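Local coordinates for protein malic enzyme (Entamoeba histolytica, PDB 3NV9) that probably catalyses the oxidative decarboxylation of malate to pyruvate and carbon dioxide, reducing NADP or NAD, at residues Val361-Ala370 / Lys416-Gln424. Sequence-based numbering, arbitrary orientation.
Sequences VGFPGILKGA and KEAADVAMQ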
loop_
_atom_site.group_PDB
_atom_site.type_symbol
_atom_site.label_atom_id
_atom_site.label_comp_id
_atom_site.label_asym_id
_atom_site.label_seq_id
_atom_site.Cartn_x
_atom_site.Cartn_y
_atom_site.Cartn_z
ATOM N N VAL A 361 -4.115 4.144 -20.761
ATOM C CA VAL A 361 -5.398 4.145 -21.410
ATOM C C VAL A 361 -5.988 2.702 -21.638
ATOM O O VAL A 361 -7.051 2.522 -22.264
ATOM C CB VAL A 361 -5.263 5.155 -22.611
ATOM C CG1 VAL A 361 -5.272 4.556 -23.920
ATOM C CG2 VAL A 361 -6.162 6.358 -22.412
ATOM N N GLY A 362 -5.319 1.685 -21.082
ATOM C CA GLY A 362 -5.769 0.285 -21.153
ATOM C C GLY A 362 -5.694 -0.407 -19.799
ATOM O O GLY A 362 -6.631 -1.082 -19.390
ATOM N N PHE A 363 -4.635 -0.183 -19.030
ATOM C CA PHE A 363 -4.588 -0.874 -17.702
ATOM C C PHE A 363 -5.753 -0.623 -16.674
ATOM O O PHE A 363 -6.181 -1.567 -15.971
ATOM C CB PHE A 363 -3.185 -0.819 -17.064
ATOM C CG PHE A 363 -2.775 0.540 -16.500
ATOM C CD1 PHE A 363 -1.701 1.223 -17.037
ATOM C CD2 PHE A 363 -3.393 1.066 -15.365
ATOM C CE1 PHE A 363 -1.283 2.435 -16.516
ATOM C CE2 PHE A 363 -2.963 2.261 -14.800
ATOM C CZ PHE A 363 -1.916 2.970 -15.401
ATOM N N PRO A 364 -6.291 0.620 -16.601
ATOM C CA PRO A 364 -7.347 0.828 -15.585
ATOM C C PRO A 364 -8.556 -0.053 -15.871
ATOM O O PRO A 364 -9.157 -0.638 -14.935
ATOM C CB PRO A 364 -7.688 2.323 -15.707
ATOM C CG PRO A 364 -6.433 2.922 -16.279
ATOM C CD PRO A 364 -5.862 1.881 -17.214
ATOM N N GLY A 365 -8.854 -0.183 -17.151
ATOM C CA GLY A 365 -10.003 -0.959 -17.637
ATOM C C GLY A 365 -9.722 -2.448 -17.579
ATOM O O GLY A 365 -10.545 -3.203 -17.101
ATOM N N ILE A 366 -8.548 -2.875 -18.035
ATOM C CA ILE A 366 -8.172 -4.307 -17.898
ATOM C C ILE A 366 -8.226 -4.827 -16.441
ATOM O O ILE A 366 -8.915 -5.799 -16.145
ATOM C CB ILE A 366 -6.820 -4.602 -18.604
ATOM C CG1 ILE A 366 -6.958 -4.339 -20.091
ATOM C CG2 ILE A 366 -6.346 -6.052 -18.404
ATOM C CD1 ILE A 366 -5.574 -4.177 -20.864
ATOM N N LEU A 367 -7.511 -4.176 -15.537
ATOM C CA LEU A 367 -7.494 -4.627 -14.171
ATOM C C LEU A 367 -8.909 -4.538 -13.563
ATOM O O LEU A 367 -9.319 -5.412 -12.803
ATOM C CB LEU A 367 -6.490 -3.791 -13.326
ATOM C CG LEU A 367 -5.022 -4.072 -13.704
ATOM C CD1 LEU A 367 -4.055 -2.923 -13.422
ATOM C CD2 LEU A 367 -4.536 -5.387 -13.016
ATOM N N LYS A 368 -9.632 -3.460 -13.823
ATOM C CA LYS A 368 -10.887 -3.305 -13.145
ATOM C C LYS A 368 -11.793 -4.490 -13.550
ATOM O O LYS A 368 -12.471 -5.091 -12.712
ATOM C CB LYS A 368 -11.569 -1.964 -13.501
ATOM C CG LYS A 368 -12.842 -1.687 -12.692
ATOM C CD LYS A 368 -12.560 -1.507 -11.196
ATOM C CE LYS A 368 -13.824 -1.180 -10.398
ATOM N NZ LYS A 368 -13.510 -1.213 -8.954
ATOM N N GLY A 369 -11.784 -4.813 -14.847
ATOM C CA GLY A 369 -12.608 -5.898 -15.373
ATOM C C GLY A 369 -12.201 -7.185 -14.694
ATOM O O GLY A 369 -13.065 -7.976 -14.220
ATOM N N ALA A 370 -10.885 -7.406 -14.659
ATOM C CA ALA A 370 -10.363 -8.640 -14.096
ATOM C C ALA A 370 -10.674 -8.813 -12.630
ATOM O O ALA A 370 -10.877 -9.941 -12.186
ATOM C CB ALA A 370 -8.856 -8.757 -14.342
ATOM N N LYS A 416 -16.339 0.796 -19.856
ATOM C CA LYS A 416 -16.575 0.007 -21.045
ATOM C C LYS A 416 -15.442 -1.055 -21.224
ATOM O O LYS A 416 -15.735 -2.256 -21.466
ATOM C CB LYS A 416 -16.721 0.936 -22.246
ATOM C CG LYS A 416 -16.688 0.287 -23.578
ATOM C CD LYS A 416 -16.627 1.390 -24.623
ATOM C CE LYS A 416 -16.582 0.828 -26.074
ATOM N NZ LYS A 416 -18.000 0.367 -26.440
ATOM N N GLU A 417 -14.169 -0.636 -21.112
ATOM C CA GLU A 417 -13.062 -1.633 -21.074
ATOM C C GLU A 417 -13.356 -2.698 -20.040
ATOM O O GLU A 417 -13.213 -3.857 -20.315
ATOM C CB GLU A 417 -11.666 -1.033 -20.806
ATOM C CG GLU A 417 -11.155 -0.202 -21.948
ATOM C CD GLU A 417 -9.795 0.418 -21.707
ATOM O OE1 GLU A 417 -9.340 0.462 -20.561
ATOM O OE2 GLU A 417 -9.155 0.864 -22.688
ATOM N N ALA A 418 -13.816 -2.295 -18.866
ATOM C CA ALA A 418 -13.932 -3.229 -17.775
ATOM C C ALA A 418 -14.966 -4.298 -18.110
ATOM O O ALA A 418 -14.746 -5.485 -17.845
ATOM C CB ALA A 418 -14.321 -2.481 -16.488
ATOM N N ALA A 419 -16.103 -3.864 -18.681
ATOM C CA ALA A 419 -17.194 -4.791 -18.994
ATOM C C ALA A 419 -16.818 -5.685 -20.152
ATOM O O ALA A 419 -17.060 -6.884 -20.100
ATOM C CB ALA A 419 -18.511 -4.012 -19.265
ATOM N N ASP A 420 -16.200 -5.141 -21.202
ATOM C CA ASP A 420 -15.765 -6.031 -22.309
ATOM C C ASP A 420 -14.693 -7.083 -21.878
ATOM O O ASP A 420 -14.790 -8.287 -22.253
ATOM C CB ASP A 420 -15.237 -5.234 -23.500
ATOM C CG ASP A 420 -16.322 -4.441 -24.263
ATOM O OD1 ASP A 420 -15.926 -3.759 -25.239
ATOM O OD2 ASP A 420 -17.530 -4.496 -23.937
ATOM N N VAL A 421 -13.668 -6.619 -21.138
ATOM C CA VAL A 421 -12.634 -7.504 -20.601
ATOM C C VAL A 421 -13.252 -8.598 -19.695
ATOM O O VAL A 421 -12.812 -9.739 -19.692
ATOM C CB VAL A 421 -11.616 -6.723 -19.760
ATOM C CG1 VAL A 421 -10.768 -7.667 -18.848
ATOM C CG2 VAL A 421 -10.755 -5.822 -20.666
ATOM N N ALA A 422 -14.253 -8.235 -18.915
ATOM C CA ALA A 422 -14.926 -9.189 -18.014
ATOM C C ALA A 422 -15.653 -10.304 -18.762
ATOM O O ALA A 422 -15.652 -11.458 -18.330
ATOM C CB ALA A 422 -15.900 -8.451 -17.095
ATOM N N MET A 423 -16.285 -9.949 -19.874
ATOM C CA MET A 423 -17.118 -10.873 -20.602
ATOM C C MET A 423 -16.179 -11.859 -21.284
ATOM O O MET A 423 -16.408 -13.076 -21.264
ATOM C CB MET A 423 -17.964 -10.120 -21.651
ATOM C CG MET A 423 -19.105 -9.293 -21.069
ATOM S SD MET A 423 -20.252 -10.194 -19.993
ATOM C CE MET A 423 -19.654 -9.943 -18.311
ATOM N N GLN A 424 -15.148 -11.282 -21.901
ATOM C CA GLN A 424 -14.037 -12.021 -22.477
ATOM C C GLN A 424 -13.404 -12.957 -21.448
ATOM O O GLN A 424 -13.146 -14.107 -21.771
ATOM C CB GLN A 424 -13.006 -11.094 -23.128
ATOM C CG GLN A 424 -12.066 -11.819 -24.059
ATOM C CD GLN A 424 -12.767 -12.387 -25.321
ATOM O OE1 GLN A 424 -13.251 -11.656 -26.192
ATOM N NE2 GLN A 424 -12.785 -13.696 -25.415
#
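With CG set opposite its own carbonyl carbon (chi1 -69°) and the chain fully extended beyond it, Glu417 reaches along the first turn of helix 363-372 and lays its carboxylate beside the backbone of Val361 and Gly362. Glu417 OE2 comes to 2.7 Å from Val361 O, so close for two oxygens that the acid may well be protonated. Its other oxygen, OE1, lies 3.3 Å from the CA of Gly365, and the aliphatic root of the same side chain, Glu417 CB, rests on that CA at 3.6 Å. Val421, one turn on, holds CG1 anti to its backbone N (chi1 163°); this methyl meets Ile366 O at 3.8 Å, while CG2 touches Ile366 CG1 where the two side chains cross nearly at right angles.

Between these two residues the backbones themselves meet. Gly365 and Gly369 form a GxxxG pattern whose lack of side chains, with the small Ala418 opposite, permits a close approach: the axes of segments 363-370 and 416-424, on helices 363-372 and 413-428, come within 7.2 Å at a crossing angle of -49°. Ala418 fits against the glycines: its CA makes a C-H...O contact with Gly365 O at 3.5 Å, and its carbonyl O lies 3.3 Å from Gly369 CA.

The pair is buried where helices from distant parts of the chain meet. Leu390 of helix 380-396 packs on both Val361 and Glu417, helix 438-461 backs Ala418 and Ala422 and supplies Asp448 as salt-bridge partner of Lys368, and helix 114-128, from the N-terminal malic-enzyme region, packs against Phe363 and Leu367.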